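Side-chain contacts in scyllo-inositol 2-dehydrogenase (NADP(+)) IolW (Bacillus subtilis subsp. subtilis, PDB 3GDO), which catalyses the reversible NADPH-dependent reduction of scyllo-inosose to scyllo-inositol and cannot use NADH in place of NADPH: residues B[136-140]-B[141-145]; B[217-221]-B[222-226]; B[110-114]-B[115-119]. All coordinates share one frame; numbering follows the deposited sequence.

Interaction 1. Residues B[136-140]-B[141-145]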
loop_
_atom_site.group_PDB
_atom_site.type_symbol
_atom_site.label_atom_id
_atom_site.label_comp_id
_atom_site.label_asym_id
_atom_site.label_seq_id
_atom_site.Cartn_x
_atom_site.Cartn_y
_atom_site.Cartn_z
ATOM N N LYS B 136 6.208 12.709 17.809
ATOM C CA LYS B 136 6.239 12.504 19.254
ATOM C C LYS B 136 6.519 11.024 19.631
ATOM O O LYS B 136 7.349 10.745 20.522
ATOM C CB LYS B 136 4.956 13.015 19.890
ATOM C CG LYS B 136 5.061 13.197 21.387
ATOM C CD LYS B 136 3.695 13.404 21.991
ATOM C CE LYS B 136 3.790 14.070 23.357
ATOM N NZ LYS B 136 2.645 13.617 24.201
ATOM N N LEU B 137 5.871 10.086 18.932
ATOM C CA LEU B 137 6.139 8.677 19.166
ATOM C C LEU B 137 7.577 8.313 18.829
ATOM O O LEU B 137 8.199 7.518 19.549
ATOM C CB LEU B 137 5.182 7.780 18.386
ATOM C CG LEU B 137 3.734 7.807 18.827
ATOM C CD1 LEU B 137 2.856 7.201 17.739
ATOM C CD2 LEU B 137 3.555 7.087 20.178
ATOM N N ILE B 138 8.107 8.877 17.750
ATOM C CA ILE B 138 9.475 8.577 17.366
ATOM C C ILE B 138 10.440 9.072 18.471
ATOM O O ILE B 138 11.322 8.324 18.915
ATOM C CB ILE B 138 9.833 9.157 15.968
ATOM C CG1 ILE B 138 9.101 8.353 14.873
ATOM C CG2 ILE B 138 11.368 9.133 15.724
ATOM C CD1 ILE B 138 9.298 8.896 13.470
ATOM N N SER B 139 10.236 10.307 18.930
ATOM C CA SER B 139 11.169 10.925 19.879
ATOM C C SER B 139 11.122 10.203 21.244
ATOM O O SER B 139 12.133 10.077 21.915
ATOM C CB SER B 139 10.879 12.410 20.048
ATOM O OG SER B 139 9.772 12.588 20.921
ATOM N N GLU B 140 9.955 9.692 21.621
ATOM C CA GLU B 140 9.812 8.951 22.871
ATOM C C GLU B 140 10.239 7.461 22.770
ATOM O O GLU B 140 9.979 6.671 23.691
ATOM C CB GLU B 140 8.379 9.100 23.369
ATOM C CG GLU B 140 8.032 10.537 23.745
ATOM C CD GLU B 140 6.585 10.688 24.186
ATOM O OE1 GLU B 140 5.842 9.689 24.088
ATOM O OE2 GLU B 140 6.175 11.801 24.609
ATOM N N GLY B 141 10.889 7.085 21.661
ATOM C CA GLY B 141 11.353 5.704 21.455
ATOM C C GLY B 141 10.304 4.608 21.208
ATOM O O GLY B 141 10.611 3.411 21.335
ATOM N N SER B 142 9.077 4.992 20.850
ATOM C CA SER B 142 7.986 4.013 20.709
ATOM C C SER B 142 7.828 3.519 19.261
ATOM O O SER B 142 6.912 2.737 18.958
ATOM C CB SER B 142 6.661 4.593 21.223
ATOM O OG SER B 142 6.811 5.167 22.522
ATOM N N LEU B 143 8.738 3.960 18.393
ATOM C CA LEU B 143 8.733 3.595 16.982
ATOM C C LEU B 143 10.152 3.497 16.460
ATOM O O LEU B 143 10.517 4.200 15.527
ATOM C CB LEU B 143 7.977 4.647 16.144
ATOM C CG LEU B 143 6.502 4.434 15.822
ATOM C CD1 LEU B 143 5.978 5.535 14.878
ATOM C CD2 LEU B 143 6.264 3.042 15.208
ATOM N N GLU B 144 10.942 2.617 17.054
ATOM C CA GLU B 144 12.352 2.390 16.676
ATOM C C GLU B 144 12.595 1.595 15.390
ATOM O O GLU B 144 11.842 0.648 15.077
ATOM C CB GLU B 144 13.078 1.672 17.820
ATOM C CG GLU B 144 13.118 2.468 19.131
ATOM C CD GLU B 144 14.176 3.576 19.100
ATOM O OE1 GLU B 144 15.373 3.261 18.879
ATOM O OE2 GLU B 144 13.805 4.763 19.294
ATOM N N ASP B 145 13.663 1.976 14.675
ATOM C CA ASP B 145 14.157 1.257 13.511
ATOM C C ASP B 145 12.971 0.966 12.579
ATOM O O ASP B 145 12.561 -0.183 12.410
ATOM C CB ASP B 145 14.877 -0.033 13.927
ATOM C CG ASP B 145 15.575 -0.744 12.737
ATOM O OD1 ASP B 145 16.069 -0.063 11.805
ATOM O OD2 ASP B 145 15.634 -2.004 12.722
#
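L137, G141 and L143 meet where helix 129-139 gives way to the loop that leads into strand 146-152, and they illustrate how a helix end can be closed by backbone bonds and a hydrophobic contact together. The carbonyl of L137 is taken by the amide of S142: S142 N lies 3.0 Å from L137 O, nearly in line with the C=O bond. Nested inside this bond, G141 N donates to I138 O at 3.0 Å, but from well above the carbonyl plane. G141 has a positive phi of 70°, which lets the chain turn out of the helix.

Beyond the glycine the chain doubles back, and L143 points its CB at the helix. L143 touches both L137 and I138: L143 CD1 lies 4.2 Å from L137 CB, while L143 CB lies 4.1 Å from I138 CG1. That branch of I138 stands anti to the carbonyl carbon (chi1 -71°), and its side chain crosses that of L143 at a slant. L137 also sends CD2 to the CB of S142, 4.1 Å away, so one leucine touches two successive residues of the returning loop. Strand 246-250 packs here too, F248 against L137 and S246 against L143. The six-to-one and five-to-two bonds, with G141 as the C-prime residue, define a Schellman motif; L143, one residue beyond it, adds apolar packing on L137 and I138. The motif here ends the helix that precedes the first strand of the large mixed sheet.

Interaction 2. Residues B[217-221]-B[222-226]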
loop_
_atom_site.group_PDB
_atom_site.type_symbol
_atom_site.label_atom_id
_atom_site.label_comp_id
_atom_site.label_asym_id
_atom_site.label_seq_id
_atom_site.Cartn_x
_atom_site.Cartn_y
_atom_site.Cartn_z
ATOM N N LEU B 217 10.083 5.165 -2.321
ATOM C CA LEU B 217 11.394 5.767 -1.970
ATOM C C LEU B 217 12.299 4.767 -1.265
ATOM O O LEU B 217 11.975 4.256 -0.170
ATOM C CB LEU B 217 11.246 7.049 -1.142
ATOM C CG LEU B 217 10.824 8.343 -1.854
ATOM C CD1 LEU B 217 9.518 8.232 -2.623
ATOM C CD2 LEU B 217 10.708 9.514 -0.846
ATOM N N ASP B 218 13.416 4.475 -1.937
ATOM C CA ASP B 218 14.284 3.383 -1.560
ATOM C C ASP B 218 15.310 3.905 -0.555
ATOM O O ASP B 218 16.180 4.709 -0.908
ATOM C CB ASP B 218 14.958 2.794 -2.828
ATOM C CG ASP B 218 15.955 1.642 -2.521
ATOM O OD1 ASP B 218 16.039 1.145 -1.370
ATOM O OD2 ASP B 218 16.668 1.240 -3.471
ATOM N N TYR B 219 15.167 3.491 0.694
ATOM C CA TYR B 219 16.174 3.777 1.714
ATOM C C TYR B 219 16.845 2.458 2.155
ATOM O O TYR B 219 17.144 2.303 3.316
ATOM C CB TYR B 219 15.527 4.402 2.933
ATOM C CG TYR B 219 14.899 5.779 2.740
ATOM C CD1 TYR B 219 15.620 6.958 3.053
ATOM C CD2 TYR B 219 13.584 5.912 2.289
ATOM C CE1 TYR B 219 15.036 8.239 2.908
ATOM C CE2 TYR B 219 12.990 7.176 2.161
ATOM C CZ TYR B 219 13.722 8.336 2.457
ATOM O OH TYR B 219 13.121 9.560 2.304
ATOM N N GLY B 220 17.017 1.495 1.252
ATOM C CA GLY B 220 17.701 0.230 1.604
ATOM C C GLY B 220 16.756 -0.688 2.364
ATOM O O GLY B 220 15.785 -1.223 1.802
ATOM N N LYS B 221 17.033 -0.881 3.643
ATOM C CA LYS B 221 16.194 -1.720 4.470
ATOM C C LYS B 221 14.809 -1.058 4.629
ATOM O O LYS B 221 13.770 -1.737 4.547
ATOM C CB LYS B 221 16.856 -1.947 5.817
ATOM C CG LYS B 221 16.031 -2.840 6.728
ATOM C CD LYS B 221 16.683 -2.967 8.112
ATOM C CE LYS B 221 15.649 -3.461 9.123
ATOM N NZ LYS B 221 16.233 -3.597 10.481
ATOM N N LEU B 222 14.817 0.255 4.841
ATOM C CA LEU B 222 13.600 1.076 4.933
ATOM C C LEU B 222 12.985 1.326 3.549
ATOM O O LEU B 222 13.678 1.762 2.594
ATOM C CB LEU B 222 13.894 2.416 5.620
ATOM C CG LEU B 222 12.831 3.534 5.601
ATOM C CD1 LEU B 222 11.525 3.032 6.241
ATOM C CD2 LEU B 222 13.309 4.842 6.307
ATOM N N GLN B 223 11.680 1.045 3.438
ATOM C CA GLN B 223 10.944 1.322 2.177
ATOM C C GLN B 223 9.813 2.263 2.509
ATOM O O GLN B 223 9.040 1.999 3.452
ATOM C CB GLN B 223 10.413 0.035 1.524
ATOM C CG GLN B 223 11.517 -0.926 1.102
ATOM C CD GLN B 223 12.285 -0.400 -0.110
ATOM O OE1 GLN B 223 11.703 0.036 -1.091
ATOM N NE2 GLN B 223 13.608 -0.411 -0.016
ATOM N N ALA B 224 9.764 3.388 1.806
ATOM C CA ALA B 224 8.744 4.411 2.055
ATOM C C ALA B 224 7.859 4.352 0.837
ATOM O O ALA B 224 8.372 4.419 -0.301
ATOM C CB ALA B 224 9.377 5.810 2.216
ATOM N N ILE B 225 6.545 4.189 1.053
ATOM C CA ILE B 225 5.629 3.971 -0.068
ATOM C C ILE B 225 4.592 5.081 0.026
ATOM O O ILE B 225 3.926 5.183 1.058
ATOM C CB ILE B 225 4.881 2.601 0.023
ATOM C CG1 ILE B 225 5.814 1.379 0.155
ATOM C CG2 ILE B 225 3.797 2.478 -1.099
ATOM C CD1 ILE B 225 6.821 1.194 -0.893
ATOM N N LEU B 226 4.438 5.892 -1.025
ATOM C CA LEU B 226 3.541 7.061 -0.954
ATOM C C LEU B 226 2.629 7.010 -2.148
ATOM O O LEU B 226 3.103 6.911 -3.295
ATOM C CB LEU B 226 4.315 8.383 -0.979
ATOM C CG LEU B 226 5.429 8.529 0.048
ATOM C CD1 LEU B 226 6.347 9.701 -0.354
ATOM C CD2 LEU B 226 4.838 8.743 1.432
#
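Strands 217-219 and 222-226 run antiparallel at 166°, their axes 5.1 Å apart at closest approach, and are joined by a type II' turn from Y219 to L222 with G220 at its positive-phi corner. On one face Y219 and L222 lie side by side, CB to CB at 3.7 Å, while A224 CB meets the edge of the tyrosine ring at CE2, 3.9 Å away. The ring's hydroxyl is hydrogen-bonded to the carbonyl of G191. Farther along this face L217 CD1 reaches L226 CD1.

The other face carries a polar pair. Q223 folds back at chi2 (-72°), which brings its amide over the turn: NE2 donates to G220 O at 3.0 Å, with that oxygen in the amide plane, and to D218 OD1 at 3.2 Å. D218 OD1 also accepts from G220 N at 2.8 Å, closing an Asx turn; the two donors come from opposite faces of the carboxylate. Q223 also packs against Y212 of the second subunit. One glutamine amide and one carboxylate oxygen thus grip both the N-H and the C=O of G220, a network that should restrain the turn and probably stabilises negative charge on D218.

Interaction 3. Residues B[110-114]-B[115-119]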
loop_
_atom_site.group_PDB
_atom_site.type_symbol
_atom_site.label_atom_id
_atom_site.label_comp_id
_atom_site.label_asym_id
_atom_site.label_seq_id
_atom_site.Cartn_x
_atom_site.Cartn_y
_atom_site.Cartn_z
ATOM N N ARG B 110 19.484 30.605 -5.012
ATOM C CA ARG B 110 20.781 31.266 -5.180
ATOM C C ARG B 110 20.582 32.784 -5.171
ATOM O O ARG B 110 21.335 33.495 -4.513
ATOM C CB ARG B 110 21.520 30.761 -6.414
ATOM C CG ARG B 110 22.448 29.615 -6.060
ATOM C CD ARG B 110 23.193 29.092 -7.276
ATOM N NE ARG B 110 22.402 28.115 -8.024
ATOM C CZ ARG B 110 21.719 28.372 -9.143
ATOM N NH1 ARG B 110 21.047 27.391 -9.740
ATOM N NH2 ARG B 110 21.706 29.597 -9.668
ATOM N N ALA B 111 19.518 33.255 -5.828
ATOM C CA ALA B 111 19.174 34.662 -5.803
ATOM C C ALA B 111 18.906 35.179 -4.378
ATOM O O ALA B 111 19.388 36.270 -4.031
ATOM C CB ALA B 111 18.037 34.950 -6.746
ATOM N N ALA B 112 18.187 34.405 -3.549
ATOM C CA ALA B 112 17.944 34.763 -2.127
ATOM C C ALA B 112 19.204 34.784 -1.260
ATOM O O ALA B 112 19.371 35.665 -0.409
ATOM C CB ALA B 112 16.915 33.828 -1.476
ATOM N N ASP B 113 20.045 33.768 -1.434
ATOM C CA ASP B 113 21.353 33.700 -0.774
ATOM C C ASP B 113 22.237 34.890 -1.215
ATOM O O ASP B 113 22.786 35.583 -0.383
ATOM C CB ASP B 113 22.058 32.383 -1.101
ATOM C CG ASP B 113 21.435 31.160 -0.395
ATOM O OD1 ASP B 113 20.835 31.292 0.699
ATOM O OD2 ASP B 113 21.589 30.041 -0.940
ATOM N N GLU B 114 22.328 35.119 -2.522
ATOM C CA GLU B 114 23.038 36.258 -3.094
ATOM C C GLU B 114 22.578 37.564 -2.477
ATOM O O GLU B 114 23.366 38.479 -2.338
ATOM C CB GLU B 114 22.784 36.348 -4.603
ATOM C CG GLU B 114 23.761 35.568 -5.504
ATOM C CD GLU B 114 24.935 36.429 -5.940
ATOM O OE1 GLU B 114 26.107 36.012 -5.716
ATOM O OE2 GLU B 114 24.679 37.539 -6.485
ATOM N N LYS B 115 21.301 37.650 -2.110
ATOM C CA LYS B 115 20.698 38.920 -1.718
ATOM C C LYS B 115 20.510 39.069 -0.210
ATOM O O LYS B 115 20.139 40.135 0.262
ATOM C CB LYS B 115 19.382 39.122 -2.473
ATOM C CG LYS B 115 18.872 40.527 -2.461
ATOM C CD LYS B 115 19.434 41.333 -3.634
ATOM C CE LYS B 115 18.989 42.780 -3.547
ATOM N NZ LYS B 115 19.348 43.471 -4.823
ATOM N N GLY B 116 20.776 38.008 0.542
ATOM C CA GLY B 116 20.714 38.039 2.004
ATOM C C GLY B 116 19.316 37.982 2.593
ATOM O O GLY B 116 19.068 38.470 3.703
ATOM N N VAL B 117 18.392 37.373 1.856
ATOM C CA VAL B 117 16.995 37.303 2.300
ATOM C C VAL B 117 16.562 35.859 2.654
ATOM O O VAL B 117 17.138 34.895 2.137
ATOM C CB VAL B 117 16.036 37.927 1.233
ATOM C CG1 VAL B 117 16.245 39.431 1.151
ATOM C CG2 VAL B 117 16.247 37.304 -0.134
ATOM N N LEU B 118 15.575 35.732 3.546
ATOM C CA LEU B 118 15.019 34.432 3.910
ATOM C C LEU B 118 13.978 33.955 2.897
ATOM O O LEU B 118 13.018 34.677 2.589
ATOM C CB LEU B 118 14.394 34.515 5.301
ATOM C CG LEU B 118 15.435 34.874 6.363
ATOM C CD1 LEU B 118 14.759 35.125 7.701
ATOM C CD2 LEU B 118 16.536 33.752 6.473
ATOM N N LEU B 119 14.168 32.744 2.394
ATOM C CA LEU B 119 13.238 32.113 1.454
ATOM C C LEU B 119 12.732 30.799 2.059
ATOM O O LEU B 119 13.527 29.888 2.391
ATOM C CB LEU B 119 13.907 31.869 0.104
ATOM C CG LEU B 119 13.022 31.213 -0.960
ATOM C CD1 LEU B 119 11.775 32.056 -1.270
ATOM C CD2 LEU B 119 13.805 30.914 -2.211
#
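Segment 110-114 lies in the C-terminal part of helix 102-115, and the residues that follow carry the chain out of it, round G116, and into the start of strand 119-122. The turn is made by G116, whose phi is 77°. G116 N bonds to D113 O at 3.3 Å, from high above that carbonyl's plane, while V117 N reaches back to A112 O at 3.0 Å with a fairly straight N-H...O angle of 163°. A112 O thus accepts one good bond, from V117 N, and two weak ones, from K115 N and G116 N.

A112 supplies the side-chain contact as well. A112 CB is met by V117 CG2 at 3.8 Å and by L119 CB at 3.9 Å, so a single small residue is touched by two side chains that follow the turn. With V117 CG1 anti to the carbonyl carbon (chi1 -69°), CG2 falls between the backbone N and the carbonyl carbon and lies against the helix, 3.5 Å from A112 O. V117 and L119 alternate with L118, whose side chain leads the other way, toward S312 and I313 of helix 303-315. K115 lays its CB 3.2 Å from A111 O before its chain bends at chi2.

Neighbouring elements pack on the same side chains: I86 of helix 78-87 on both A111 and V117, and V92 and M94 of strand 91-95 on L119. The nested bonds V117 N to A112 O and G116 N to D113 O, round G116 as C-prime, make a Schellman motif, with V117 packed on A112 as its apolar contact. Here it leads the chain from helix 102-115 into strand 119-122, the outermost strand of the parallel sheet within this chain, closing a helix-to-strand connection of the NAD-binding Rossmann fold.

How the interactions relate
Following the chain from its N terminus, interaction 3 comes first, in the Rossmann-type domain, where it joins helix 102-115 to strand 119-122. Interaction 1 follows in the C-terminal alpha/beta domain, at the exit from helix 129-139 toward strand 146-152, and interaction 2 then closes the hairpin between strands 212-219 and 222-228. The three lie in series, none nested in or crossing another. Interactions 1 and 2, with centres about 18 Å apart, are linked directly by a salt bridge of 2.8 Å between D145 OD2 and K221 NZ. Interaction 3 stands apart: its centre is about 36 Å from that of interaction 1 and about 33 Å from that of interaction 2.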